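PDB 5U1T: separin from Saccharomyces cerevisiae, which cleaves the cohesin subunit MCD1/SCC1 at the onset of anaphase as a caspase-like cysteine protease, and is held inactive by securin for most of the cell cycle. Local coordinates for residues 675-680 and 711-717; 698-704 and 745-750; 1194-1198 and 1218-1222; 1356-1360 and 1588-1592. All coordinates share one frame; numbering follows the deposited sequence.

Contact 1: 675-680 and 711-717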
loop_
_atom_site.group_PDB
_atom_site.type_symbol
_atom_site.label_atom_id
_atom_site.label_comp_id
_atom_site.label_asym_id
_atom_site.label_seq_id
_atom_site.Cartn_x
_atom_site.Cartn_y
_atom_site.Cartn_z
ATOM N N LEU A 675 -4.461 19.786 -12.960
ATOM C CA LEU A 675 -4.332 18.367 -13.276
ATOM C C LEU A 675 -4.276 18.137 -14.771
ATOM O O LEU A 675 -3.604 17.219 -15.240
ATOM C CB LEU A 675 -5.494 17.575 -12.688
ATOM C CG LEU A 675 -5.583 17.404 -11.176
ATOM C CD1 LEU A 675 -6.921 16.791 -10.831
ATOM C CD2 LEU A 675 -4.456 16.541 -10.645
ATOM N N SER A 676 -4.979 18.976 -15.522
ATOM C CA SER A 676 -5.053 18.787 -16.958
ATOM C C SER A 676 -3.678 18.791 -17.595
ATOM O O SER A 676 -3.488 18.194 -18.652
ATOM C CB SER A 676 -5.918 19.866 -17.603
ATOM O OG SER A 676 -7.247 19.801 -17.115
ATOM N N THR A 677 -2.714 19.462 -16.968
ATOM C CA THR A 677 -1.372 19.514 -17.547
ATOM C C THR A 677 -0.351 18.750 -16.723
ATOM O O THR A 677 0.766 18.521 -17.193
ATOM C CB THR A 677 -0.847 20.968 -17.721
ATOM O OG1 THR A 677 -0.591 21.554 -16.435
ATOM C CG2 THR A 677 -1.845 21.829 -18.510
ATOM N N ALA A 678 -0.715 18.368 -15.502
ATOM C CA ALA A 678 0.205 17.600 -14.669
ATOM C C ALA A 678 0.492 16.246 -15.317
ATOM O O ALA A 678 -0.427 15.585 -15.801
ATOM C CB ALA A 678 -0.358 17.415 -13.278
ATOM N N LYS A 679 1.756 15.838 -15.349
ATOM C CA LYS A 679 2.073 14.519 -15.879
ATOM C C LYS A 679 1.497 13.481 -14.938
ATOM O O LYS A 679 1.220 13.784 -13.774
ATOM C CB LYS A 679 3.580 14.311 -16.048
ATOM C CG LYS A 679 3.927 13.206 -17.047
ATOM C CD LYS A 679 5.384 12.761 -16.918
ATOM C CE LYS A 679 5.617 12.024 -15.591
ATOM N NZ LYS A 679 4.667 10.884 -15.445
ATOM N N ILE A 680 1.334 12.261 -15.443
ATOM C CA ILE A 680 0.579 11.224 -14.743
ATOM C C ILE A 680 1.203 10.887 -13.398
ATOM O O ILE A 680 0.499 10.491 -12.469
ATOM C CB ILE A 680 0.457 9.926 -15.584
ATOM C CG1 ILE A 680 0.163 10.264 -17.044
ATOM C CG2 ILE A 680 -0.656 9.040 -15.047
ATOM C CD1 ILE A 680 -1.039 11.166 -17.225
ATOM N N LEU A 711 -12.676 14.007 -10.162
ATOM C CA LEU A 711 -11.348 13.506 -10.502
ATOM C C LEU A 711 -11.289 12.655 -11.797
ATOM O O LEU A 711 -10.379 12.835 -12.605
ATOM C CB LEU A 711 -10.788 12.713 -9.319
ATOM C CG LEU A 711 -9.290 12.449 -9.340
ATOM C CD1 LEU A 711 -8.574 13.668 -9.898
ATOM C CD2 LEU A 711 -8.799 12.128 -7.942
ATOM N N PRO A 712 -12.247 11.730 -12.011
ATOM C CA PRO A 712 -12.233 11.028 -13.302
ATOM C C PRO A 712 -12.513 11.922 -14.508
ATOM O O PRO A 712 -12.123 11.554 -15.619
ATOM C CB PRO A 712 -13.354 9.996 -13.150
ATOM C CG PRO A 712 -13.515 9.808 -11.703
ATOM C CD PRO A 712 -13.248 11.147 -11.097
ATOM N N ALA A 713 -13.169 13.062 -14.304
ATOM C CA ALA A 713 -13.517 13.957 -15.407
ATOM C C ALA A 713 -12.314 14.778 -15.879
ATOM O O ALA A 713 -12.342 15.415 -16.947
ATOM C CB ALA A 713 -14.657 14.877 -14.997
ATOM N N MET A 714 -11.249 14.747 -15.085
ATOM C CA MET A 714 -10.121 15.630 -15.308
ATOM C C MET A 714 -8.830 14.894 -15.516
ATOM O O MET A 714 -7.885 15.443 -16.074
ATOM C CB MET A 714 -9.978 16.583 -14.135
ATOM C CG MET A 714 -11.170 17.513 -14.002
ATOM S SD MET A 714 -10.936 18.643 -12.636
ATOM C CE MET A 714 -10.339 17.523 -11.361
ATOM N N LYS A 715 -8.775 13.658 -15.051
ATOM C CA LYS A 715 -7.589 12.848 -15.256
ATOM C C LYS A 715 -8.002 11.387 -15.397
ATOM O O LYS A 715 -7.719 10.567 -14.517
ATOM C CB LYS A 715 -6.608 13.040 -14.095
ATOM C CG LYS A 715 -5.135 12.940 -14.477
ATOM C CD LYS A 715 -4.698 14.122 -15.347
ATOM C CE LYS A 715 -3.245 14.005 -15.833
ATOM N NZ LYS A 715 -2.917 15.050 -16.847
ATOM N N PRO A 716 -8.682 11.059 -16.512
ATOM C CA PRO A 716 -9.244 9.722 -16.750
ATOM C C PRO A 716 -8.218 8.612 -16.541
ATOM O O PRO A 716 -8.538 7.562 -15.981
ATOM C CB PRO A 716 -9.683 9.778 -18.223
ATOM C CG PRO A 716 -9.902 11.198 -18.497
ATOM C CD PRO A 716 -8.881 11.938 -17.675
ATOM N N GLU A 717 -6.987 8.860 -16.969
ATOM C CA GLU A 717 -5.969 7.827 -16.932
ATOM C C GLU A 717 -5.595 7.475 -15.492
ATOM O O GLU A 717 -4.852 6.521 -15.257
ATOM C CB GLU A 717 -4.723 8.250 -17.735
ATOM C CG GLU A 717 -4.099 9.569 -17.295
ATOM C CD GLU A 717 -4.681 10.805 -18.004
ATOM O OE1 GLU A 717 -5.925 10.935 -18.094
ATOM O OE2 GLU A 717 -3.889 11.663 -18.465
#
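Lys-715 drives its ammonium group into the turn formed by residues 675-678. NZ donates to two backbone carbonyls there, Leu-675 O at 2.8 Å and Ala-678 O at 2.8 Å. It lies in the plane of each carbonyl, with C=O...N angles of 159° and 158°. The chain bends once, at chi2 (69°), and then runs out straight to the two oxygens. The turn's own bond, Ala-678 N to Leu-675 O, is weak, so the lysine probably adds to its hold. Glu-717 adds a long salt bridge, OE2 lying 3.9 Å from Lys-715 NZ. With an alanine here, the two carbonyls would probably be left without their shared donor, and Glu-717 without its nearby positive charge.

Apolar packing lies to both sides of this bonded centre. At one end, Leu-675 CD1 meets Met-714 CE at 3.5 Å and Leu-711 CD1 at 3.7 Å, the two leucines crossing at about a right angle. At the other end, Ile-680 lays CD1 against the aliphatic part of Glu-717, 3.5 Å from CG. Leu-675 also packs on Ala-683 and His-686 of helix 680-689, and Leu-711 on Ala-687 of the same helix.

The contact therefore ties the loop between helices 659-672 and 680-689 to the C-terminal end of helix 700-714 and the turn that follows it. A buried lysine that ties down the carbonyls of an interhelical turn is the central feature of this joint in the all-helical part of separase.

Contact 2: 698-704 and 745-750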
loop_
_atom_site.group_PDB
_atom_site.type_symbol
_atom_site.label_atom_id
_atom_site.label_comp_id
_atom_site.label_asym_id
_atom_site.label_seq_id
_atom_site.Cartn_x
_atom_site.Cartn_y
_atom_site.Cartn_z
ATOM N N SER A 698 -16.595 13.225 7.592
ATOM C CA SER A 698 -17.594 12.182 7.472
ATOM C C SER A 698 -18.537 12.580 6.366
ATOM O O SER A 698 -19.738 12.592 6.557
ATOM C CB SER A 698 -18.365 11.946 8.782
ATOM O OG SER A 698 -17.645 12.316 9.936
ATOM N N ASP A 699 -18.007 12.895 5.200
ATOM C CA ASP A 699 -18.842 13.328 4.126
ATOM C C ASP A 699 -18.632 12.389 3.010
ATOM O O ASP A 699 -17.928 12.677 2.080
ATOM C CB ASP A 699 -18.494 14.742 3.719
ATOM C CG ASP A 699 -19.586 15.389 2.908
ATOM O OD1 ASP A 699 -20.370 14.660 2.280
ATOM O OD2 ASP A 699 -19.656 16.628 2.892
ATOM N N LEU A 700 -19.214 11.222 3.145
ATOM C CA LEU A 700 -19.111 10.238 2.111
ATOM C C LEU A 700 -19.586 10.808 0.811
ATOM O O LEU A 700 -19.122 10.418 -0.221
ATOM C CB LEU A 700 -19.947 9.017 2.465
ATOM C CG LEU A 700 -20.365 8.095 1.331
ATOM C CD1 LEU A 700 -19.169 7.515 0.620
ATOM C CD2 LEU A 700 -21.222 6.978 1.873
ATOM N N THR A 701 -20.515 11.739 0.857
ATOM C CA THR A 701 -21.043 12.308 -0.355
ATOM C C THR A 701 -19.983 13.081 -1.098
ATOM O O THR A 701 -19.716 12.812 -2.247
ATOM C CB THR A 701 -22.267 13.201 -0.089
ATOM O OG1 THR A 701 -23.042 12.658 0.980
ATOM C CG2 THR A 701 -23.120 13.270 -1.303
ATOM N N ALA A 702 -19.378 14.043 -0.433
ATOM C CA ALA A 702 -18.361 14.851 -1.057
ATOM C C ALA A 702 -17.219 14.013 -1.566
ATOM O O ALA A 702 -16.680 14.253 -2.623
ATOM C CB ALA A 702 -17.851 15.873 -0.080
ATOM N N PHE A 703 -16.857 13.014 -0.797
ATOM C CA PHE A 703 -15.787 12.143 -1.160
ATOM C C PHE A 703 -16.132 11.446 -2.445
ATOM O O PHE A 703 -15.373 11.463 -3.371
ATOM C CB PHE A 703 -15.626 11.130 -0.047
ATOM C CG PHE A 703 -14.604 10.086 -0.307
ATOM C CD1 PHE A 703 -14.903 8.986 -1.047
ATOM C CD2 PHE A 703 -13.360 10.197 0.224
ATOM C CE1 PHE A 703 -13.969 8.023 -1.278
ATOM C CE2 PHE A 703 -12.419 9.240 -0.002
ATOM C CZ PHE A 703 -12.724 8.150 -0.752
ATOM N N GLN A 704 -17.297 10.838 -2.504
ATOM C CA GLN A 704 -17.708 10.108 -3.691
ATOM C C GLN A 704 -17.803 11.022 -4.894
ATOM O O GLN A 704 -17.491 10.608 -6.004
ATOM C CB GLN A 704 -19.047 9.406 -3.463
ATOM C CG GLN A 704 -18.967 8.126 -2.637
ATOM C CD GLN A 704 -20.349 7.655 -2.178
ATOM O OE1 GLN A 704 -21.372 8.091 -2.716
ATOM N NE2 GLN A 704 -20.382 6.781 -1.172
ATOM N N GLU A 745 -10.400 3.426 1.462
ATOM C CA GLU A 745 -10.881 4.504 2.311
ATOM C C GLU A 745 -12.379 4.668 2.168
ATOM O O GLU A 745 -13.060 5.103 3.099
ATOM C CB GLU A 745 -10.167 5.806 1.994
ATOM C CG GLU A 745 -8.832 5.868 2.681
ATOM C CD GLU A 745 -8.935 6.412 4.082
ATOM O OE1 GLU A 745 -8.375 5.803 5.012
ATOM O OE2 GLU A 745 -9.558 7.468 4.250
ATOM N N SER A 746 -12.886 4.306 1.000
ATOM C CA SER A 746 -14.308 4.365 0.763
ATOM C C SER A 746 -15.051 3.359 1.649
ATOM O O SER A 746 -16.178 3.613 2.089
ATOM C CB SER A 746 -14.615 4.112 -0.698
ATOM O OG SER A 746 -15.966 4.429 -0.946
ATOM N N ALA A 747 -14.407 2.227 1.911
ATOM C CA ALA A 747 -14.929 1.270 2.872
ATOM C C ALA A 747 -15.038 1.915 4.262
ATOM O O ALA A 747 -16.070 1.791 4.927
ATOM C CB ALA A 747 -14.052 0.020 2.929
ATOM N N LYS A 748 -13.974 2.605 4.682
ATOM C CA LYS A 748 -13.901 3.252 5.985
ATOM C C LYS A 748 -14.993 4.318 6.128
ATOM O O LYS A 748 -15.660 4.403 7.163
ATOM C CB LYS A 748 -12.514 3.867 6.188
ATOM C CG LYS A 748 -12.063 4.032 7.634
ATOM C CD LYS A 748 -10.721 4.770 7.717
ATOM C CE LYS A 748 -10.180 4.810 9.144
ATOM N NZ LYS A 748 -9.613 3.499 9.548
ATOM N N LEU A 749 -15.199 5.117 5.088
ATOM C CA LEU A 749 -16.219 6.155 5.144
ATOM C C LEU A 749 -17.619 5.578 5.245
ATOM O O LEU A 749 -18.406 5.992 6.106
ATOM C CB LEU A 749 -16.152 7.060 3.923
ATOM C CG LEU A 749 -15.259 8.278 4.071
ATOM C CD1 LEU A 749 -15.488 9.184 2.922
ATOM C CD2 LEU A 749 -15.525 9.002 5.364
ATOM N N ASN A 750 -17.930 4.651 4.341
ATOM C CA ASN A 750 -19.220 3.977 4.312
ATOM C C ASN A 750 -19.575 3.343 5.655
ATOM O O ASN A 750 -20.683 3.521 6.165
ATOM C CB ASN A 750 -19.228 2.910 3.227
ATOM C CG ASN A 750 -19.793 3.414 1.921
ATOM O OD1 ASN A 750 -20.751 4.185 1.900
ATOM N ND2 ASN A 750 -19.201 2.977 0.817
#
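Leu-749 and Phe-703 make the tight half of this contact between two nearly antiparallel helices. The axes of segments 700-704 and 745-750 approach to 10.4 Å at 157°. Leu-749 CD1 lies against the root of the Phe-703 side chain, 3.5 Å from CG. The same methyl reaches the backbone of the other helix, 3.9 Å from Leu-700 CA. Phe-703 holds CG anti to the backbone N (chi1 176°), which carries the ring across to the second helix. There its CE1 meets Ser-746 CB at 4.0 Å. Trp-696 meets Phe-703 edge-to-face and Phe-707 adds another ring, extending the aromatic cluster.

The other side is looser. Ser-698 and Gln-704 lie at the exposed rim, and the modelled position of the Gln-704 amide is doubtful. Asp-699 caps the helix, its OD1 taking the N-H of Ala-702 at 3.0 Å.

No hydrogen bond joins the two segments. Ser-746 OG bonds to Asp-762, and Asn-750 OD1 to Asn-755. These two polar side chains thus have partners outside the two segments, and between these segments the hold rests on apolar and aromatic packing.

Contact 3: 1194-1198 and 1218-1222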
loop_
_atom_site.group_PDB
_atom_site.type_symbol
_atom_site.label_atom_id
_atom_site.label_comp_id
_atom_site.label_asym_id
_atom_site.label_seq_id
_atom_site.Cartn_x
_atom_site.Cartn_y
_atom_site.Cartn_z
ATOM N N SER A 1194 -19.131 -34.959 27.715
ATOM C CA SER A 1194 -20.030 -35.911 27.084
ATOM C C SER A 1194 -19.796 -35.961 25.565
ATOM O O SER A 1194 -19.799 -37.036 24.971
ATOM C CB SER A 1194 -21.487 -35.564 27.388
ATOM O OG SER A 1194 -22.360 -36.470 26.732
ATOM N N ASN A 1195 -19.599 -34.799 24.948
ATOM C CA ASN A 1195 -19.309 -34.742 23.519
ATOM C C ASN A 1195 -18.121 -35.633 23.216
ATOM O O ASN A 1195 -18.167 -36.488 22.324
ATOM C CB ASN A 1195 -19.039 -33.311 23.072
ATOM C CG ASN A 1195 -20.283 -32.612 22.584
ATOM O OD1 ASN A 1195 -21.345 -33.195 22.554
ATOM N ND2 ASN A 1195 -20.155 -31.354 22.207
ATOM N N GLN A 1196 -17.073 -35.429 24.006
ATOM C CA GLN A 1196 -15.877 -36.253 24.000
ATOM C C GLN A 1196 -16.164 -37.758 24.074
ATOM O O GLN A 1196 -15.621 -38.537 23.285
ATOM C CB GLN A 1196 -14.993 -35.841 25.165
ATOM C CG GLN A 1196 -13.952 -36.834 25.514
ATOM C CD GLN A 1196 -12.700 -36.552 24.755
ATOM O OE1 GLN A 1196 -12.279 -35.390 24.672
ATOM N NE2 GLN A 1196 -12.099 -37.591 24.163
ATOM N N THR A 1197 -17.017 -38.167 25.012
ATOM C CA THR A 1197 -17.340 -39.587 25.212
ATOM C C THR A 1197 -17.984 -40.188 23.974
ATOM O O THR A 1197 -18.076 -41.401 23.822
ATOM C CB THR A 1197 -18.304 -39.799 26.398
ATOM O OG1 THR A 1197 -19.531 -39.108 26.137
ATOM C CG2 THR A 1197 -17.699 -39.295 27.699
ATOM N N THR A 1198 -18.414 -39.303 23.088
ATOM C CA THR A 1198 -19.251 -39.663 21.972
ATOM C C THR A 1198 -18.431 -39.971 20.710
ATOM O O THR A 1198 -18.815 -40.833 19.915
ATOM C CB THR A 1198 -20.271 -38.532 21.744
ATOM O OG1 THR A 1198 -21.553 -38.949 22.238
ATOM C CG2 THR A 1198 -20.354 -38.111 20.296
ATOM N N THR A 1218 -19.004 -42.915 33.425
ATOM C CA THR A 1218 -18.736 -41.528 33.075
ATOM C C THR A 1218 -19.970 -40.810 32.524
ATOM O O THR A 1218 -20.218 -39.662 32.892
ATOM C CB THR A 1218 -17.571 -41.421 32.040
ATOM O OG1 THR A 1218 -16.319 -41.711 32.685
ATOM C CG2 THR A 1218 -17.501 -40.028 31.423
ATOM N N ARG A 1219 -20.737 -41.467 31.652
ATOM C CA ARG A 1219 -21.909 -40.818 31.061
ATOM C C ARG A 1219 -23.065 -40.707 32.063
ATOM O O ARG A 1219 -23.770 -39.696 32.091
ATOM C CB ARG A 1219 -22.371 -41.549 29.803
ATOM C CG ARG A 1219 -21.335 -41.585 28.703
ATOM C CD ARG A 1219 -21.978 -41.697 27.349
ATOM N NE ARG A 1219 -22.284 -40.386 26.795
ATOM C CZ ARG A 1219 -23.511 -39.969 26.517
ATOM N NH1 ARG A 1219 -24.532 -40.771 26.750
ATOM N NH2 ARG A 1219 -23.718 -38.757 26.006
ATOM N N TYR A 1220 -23.267 -41.727 32.888
ATOM C CA TYR A 1220 -24.290 -41.641 33.933
ATOM C C TYR A 1220 -23.916 -40.532 34.924
ATOM O O TYR A 1220 -24.777 -39.882 35.524
ATOM C CB TYR A 1220 -24.458 -42.983 34.654
ATOM C CG TYR A 1220 -25.605 -43.837 34.138
ATOM C CD1 TYR A 1220 -25.421 -44.735 33.088
ATOM C CD2 TYR A 1220 -26.882 -43.764 34.724
ATOM C CE1 TYR A 1220 -26.476 -45.545 32.622
ATOM C CE2 TYR A 1220 -27.949 -44.571 34.264
ATOM C CZ TYR A 1220 -27.735 -45.461 33.199
ATOM O OH TYR A 1220 -28.782 -46.254 32.733
ATOM N N ASP A 1221 -22.617 -40.311 35.071
ATOM C CA ASP A 1221 -22.106 -39.287 35.963
ATOM C C ASP A 1221 -22.257 -37.893 35.383
ATOM O O ASP A 1221 -22.560 -36.928 36.083
ATOM C CB ASP A 1221 -20.648 -39.554 36.259
ATOM C CG ASP A 1221 -20.214 -38.917 37.522
ATOM O OD1 ASP A 1221 -19.835 -37.725 37.490
ATOM O OD2 ASP A 1221 -20.289 -39.609 38.557
ATOM N N LEU A 1222 -22.012 -37.800 34.088
ATOM C CA LEU A 1222 -22.208 -36.570 33.355
ATOM C C LEU A 1222 -23.685 -36.206 33.350
ATOM O O LEU A 1222 -24.038 -35.031 33.434
ATOM C CB LEU A 1222 -21.670 -36.716 31.927
ATOM C CG LEU A 1222 -20.158 -36.588 31.789
ATOM C CD1 LEU A 1222 -19.678 -37.037 30.404
ATOM C CD2 LEU A 1222 -19.760 -35.145 32.062
#
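Ser-1194 and Arg-1219 have the closest CA atoms, 6.6 Å apart, where segments 1194-1198 and 1218-1222 run nearly antiparallel, their helix axes 10.4 Å apart and at 153°. Arg-1219 bends at chi3 (89°) and brings its guanidinium to two hydroxyls of the first helix. NE donates to Thr-1197 OG1 at 3.1 Å, and the oxygen sits at the guanidinium edge, close to its plane. NH2 donates to Ser-1194 OG at 2.8 Å. That bond is more bent, and its oxygen is tilted out of the plane. A bond from Thr-1197 OG1 to Ser-1194 O is modelled but doubtfully short.

Beside the polar group lies a small apolar patch. Leu-1222 CD1 comes within 3.8 Å of Ser-1194 CB and meets Thr-1197 CG2 tip to tip at 4.0 Å. Thr-1218 CG2 approaches that same threonine methyl at 3.8 Å.

The side chain of Thr-1198 is about 4 Å from that of Cys-1497, the active-site cysteine by similarity, and packs on an apolar side chain of another protein chain. The chemistry is that of one buried cation shared between two hydroxyls, so the two bonds are likely to fix the guanidinium's rotation and pin together two helices close to the probable catalytic centre.

Contact 4: 1356-1360 and 1588-1592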
loop_
_atom_site.group_PDB
_atom_site.type_symbol
_atom_site.label_atom_id
_atom_site.label_comp_id
_atom_site.label_asym_id
_atom_site.label_seq_id
_atom_site.Cartn_x
_atom_site.Cartn_y
_atom_site.Cartn_z
ATOM N N PHE A 1356 -52.351 -21.392 24.591
ATOM C CA PHE A 1356 -52.281 -22.464 23.614
ATOM C C PHE A 1356 -50.853 -22.955 23.362
ATOM O O PHE A 1356 -50.623 -24.135 23.093
ATOM C CB PHE A 1356 -52.908 -21.971 22.313
ATOM C CG PHE A 1356 -52.871 -22.971 21.191
ATOM C CD1 PHE A 1356 -51.773 -23.033 20.331
ATOM C CD2 PHE A 1356 -53.962 -23.828 20.973
ATOM C CE1 PHE A 1356 -51.737 -23.946 19.299
ATOM C CE2 PHE A 1356 -53.951 -24.750 19.923
ATOM C CZ PHE A 1356 -52.832 -24.812 19.091
ATOM N N HIS A 1357 -49.899 -22.035 23.436
ATOM C CA HIS A 1357 -48.514 -22.328 23.081
ATOM C C HIS A 1357 -47.594 -21.271 23.661
ATOM O O HIS A 1357 -48.003 -20.145 23.901
ATOM C CB HIS A 1357 -48.354 -22.405 21.552
ATOM C CG HIS A 1357 -46.978 -22.792 21.100
ATOM N ND1 HIS A 1357 -46.459 -24.054 21.287
ATOM C CD2 HIS A 1357 -46.011 -22.077 20.476
ATOM C CE1 HIS A 1357 -45.231 -24.101 20.801
ATOM N NE2 HIS A 1357 -44.934 -22.914 20.304
ATOM N N THR A 1358 -46.349 -21.649 23.887
ATOM C CA THR A 1358 -45.359 -20.725 24.406
ATOM C C THR A 1358 -44.192 -20.568 23.471
ATOM O O THR A 1358 -43.472 -21.528 23.194
ATOM C CB THR A 1358 -44.831 -21.192 25.752
ATOM O OG1 THR A 1358 -45.918 -21.227 26.682
ATOM C CG2 THR A 1358 -43.749 -20.257 26.253
ATOM N N PHE A 1359 -44.001 -19.349 22.984
ATOM C CA PHE A 1359 -42.811 -19.017 22.215
ATOM C C PHE A 1359 -41.734 -18.470 23.146
ATOM O O PHE A 1359 -41.950 -17.482 23.850
ATOM C CB PHE A 1359 -43.140 -18.017 21.105
ATOM C CG PHE A 1359 -43.948 -18.606 19.981
ATOM C CD1 PHE A 1359 -43.370 -19.505 19.092
ATOM C CD2 PHE A 1359 -45.277 -18.263 19.807
ATOM C CE1 PHE A 1359 -44.096 -20.044 18.065
ATOM C CE2 PHE A 1359 -46.018 -18.808 18.779
ATOM C CZ PHE A 1359 -45.432 -19.701 17.911
ATOM N N LEU A 1360 -40.594 -19.152 23.182
ATOM C CA LEU A 1360 -39.411 -18.640 23.871
ATOM C C LEU A 1360 -38.478 -17.922 22.908
ATOM O O LEU A 1360 -37.798 -18.551 22.091
ATOM C CB LEU A 1360 -38.640 -19.763 24.556
ATOM C CG LEU A 1360 -39.272 -20.497 25.721
ATOM C CD1 LEU A 1360 -38.304 -21.553 26.208
ATOM C CD2 LEU A 1360 -39.602 -19.505 26.804
ATOM N N TYR A 1588 -36.934 -24.897 16.853
ATOM C CA TYR A 1588 -37.067 -23.479 16.528
ATOM C C TYR A 1588 -38.160 -23.289 15.466
ATOM O O TYR A 1588 -38.331 -24.150 14.594
ATOM C CB TYR A 1588 -35.738 -22.895 16.042
ATOM C CG TYR A 1588 -34.753 -22.520 17.136
ATOM C CD1 TYR A 1588 -33.995 -23.487 17.770
ATOM C CD2 TYR A 1588 -34.563 -21.193 17.508
ATOM C CE1 TYR A 1588 -33.081 -23.154 18.744
ATOM C CE2 TYR A 1588 -33.655 -20.853 18.485
ATOM C CZ TYR A 1588 -32.920 -21.841 19.104
ATOM O OH TYR A 1588 -32.010 -21.529 20.087
ATOM N N GLY A 1589 -38.903 -22.182 15.545
ATOM C CA GLY A 1589 -39.948 -21.891 14.579
ATOM C C GLY A 1589 -41.350 -22.070 15.139
ATOM O O GLY A 1589 -41.609 -21.748 16.302
ATOM N N LEU A 1590 -42.256 -22.593 14.315
ATOM C CA LEU A 1590 -43.656 -22.767 14.708
ATOM C C LEU A 1590 -44.022 -24.228 14.996
ATOM O O LEU A 1590 -43.495 -25.139 14.371
ATOM C CB LEU A 1590 -44.574 -22.212 13.613
ATOM C CG LEU A 1590 -44.262 -20.779 13.183
ATOM C CD1 LEU A 1590 -45.327 -20.245 12.235
ATOM C CD2 LEU A 1590 -44.113 -19.891 14.407
ATOM N N PRO A 1591 -44.947 -24.462 15.935
ATOM C CA PRO A 1591 -45.317 -25.861 16.159
ATOM C C PRO A 1591 -46.120 -26.424 14.969
ATOM O O PRO A 1591 -46.976 -25.744 14.387
ATOM C CB PRO A 1591 -46.150 -25.796 17.436
ATOM C CG PRO A 1591 -46.740 -24.432 17.418
ATOM C CD PRO A 1591 -45.716 -23.541 16.789
ATOM N N ILE A 1592 -45.816 -27.656 14.579
ATOM C CA ILE A 1592 -46.524 -28.263 13.469
ATOM C C ILE A 1592 -47.277 -29.501 13.939
ATOM O O ILE A 1592 -46.903 -30.121 14.936
ATOM C CB ILE A 1592 -45.564 -28.638 12.314
ATOM C CG1 ILE A 1592 -44.725 -29.869 12.678
ATOM C CG2 ILE A 1592 -44.679 -27.456 11.968
ATOM C CD1 ILE A 1592 -44.031 -30.518 11.506
#
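His-1357, which carries Pro-1591 on one ring face, bonds through NE2 to OG1 of Thr-1383. That hydroxyl also bonds to Gly-1589 O, so one threonine links both segments. The contact joins two sheets of this caspase-like protease: strand 1353-1362 lies in a mixed sheet, and strand 1585-1589 is an outermost strand of the six-stranded sheet, beside 1524-1528. Leu-1590 and Pro-1591 follow that strand in a short loop.

The His-1357 ring is turned to the proline by a chi1 of -176°, which sets CG opposite the backbone N. Pro-1591 CG stands 3.7 Å from the ring centroid and only 9° off the normal, a CH-pi contact. Ser-1381 bonds to ND1, so both ring nitrogens have partners. A leucine in its place would probably leave Ser-1381 and Thr-1383 without their imidazole mates and cost the proline its flat partner.

Phe-1359 extends the packing. His-1357 CD2 lies over the centre of one face of the Phe-1359 ring. Phe-1359 CZ reaches Pro-1591 CD at 4.0 Å, and Leu-1391 and Val-1134 also touch this phenylalanine. Leu-1590 CD2 meets Phe-1359 CE1 at 3.7 Å. Gly-1589 O lies at the edge of that ring, near its plane, 3.5 Å from Phe-1359 CE1.

How the contacts relate
Contacts 1 and 2 form one pair in the helical part of the chain, and contacts 3 and 4 another in the protease part. Contacts 1 and 2 share helix 700-714, one using its C-terminal end and the other its start. Their centres are 21 Å apart and their segments alternate along the sequence. Contacts 3 and 4 follow later, in series, with centres 30 Å apart and nearest atoms about 16 Å apart. Contact 3 borders the probable active-site Cys-1497, whereas contact 4 joins two sheets away from it. Between the pairs the gap is wide: contacts 2 and 4 have centres 45 Å apart, contacts 1 and 3 70 Å.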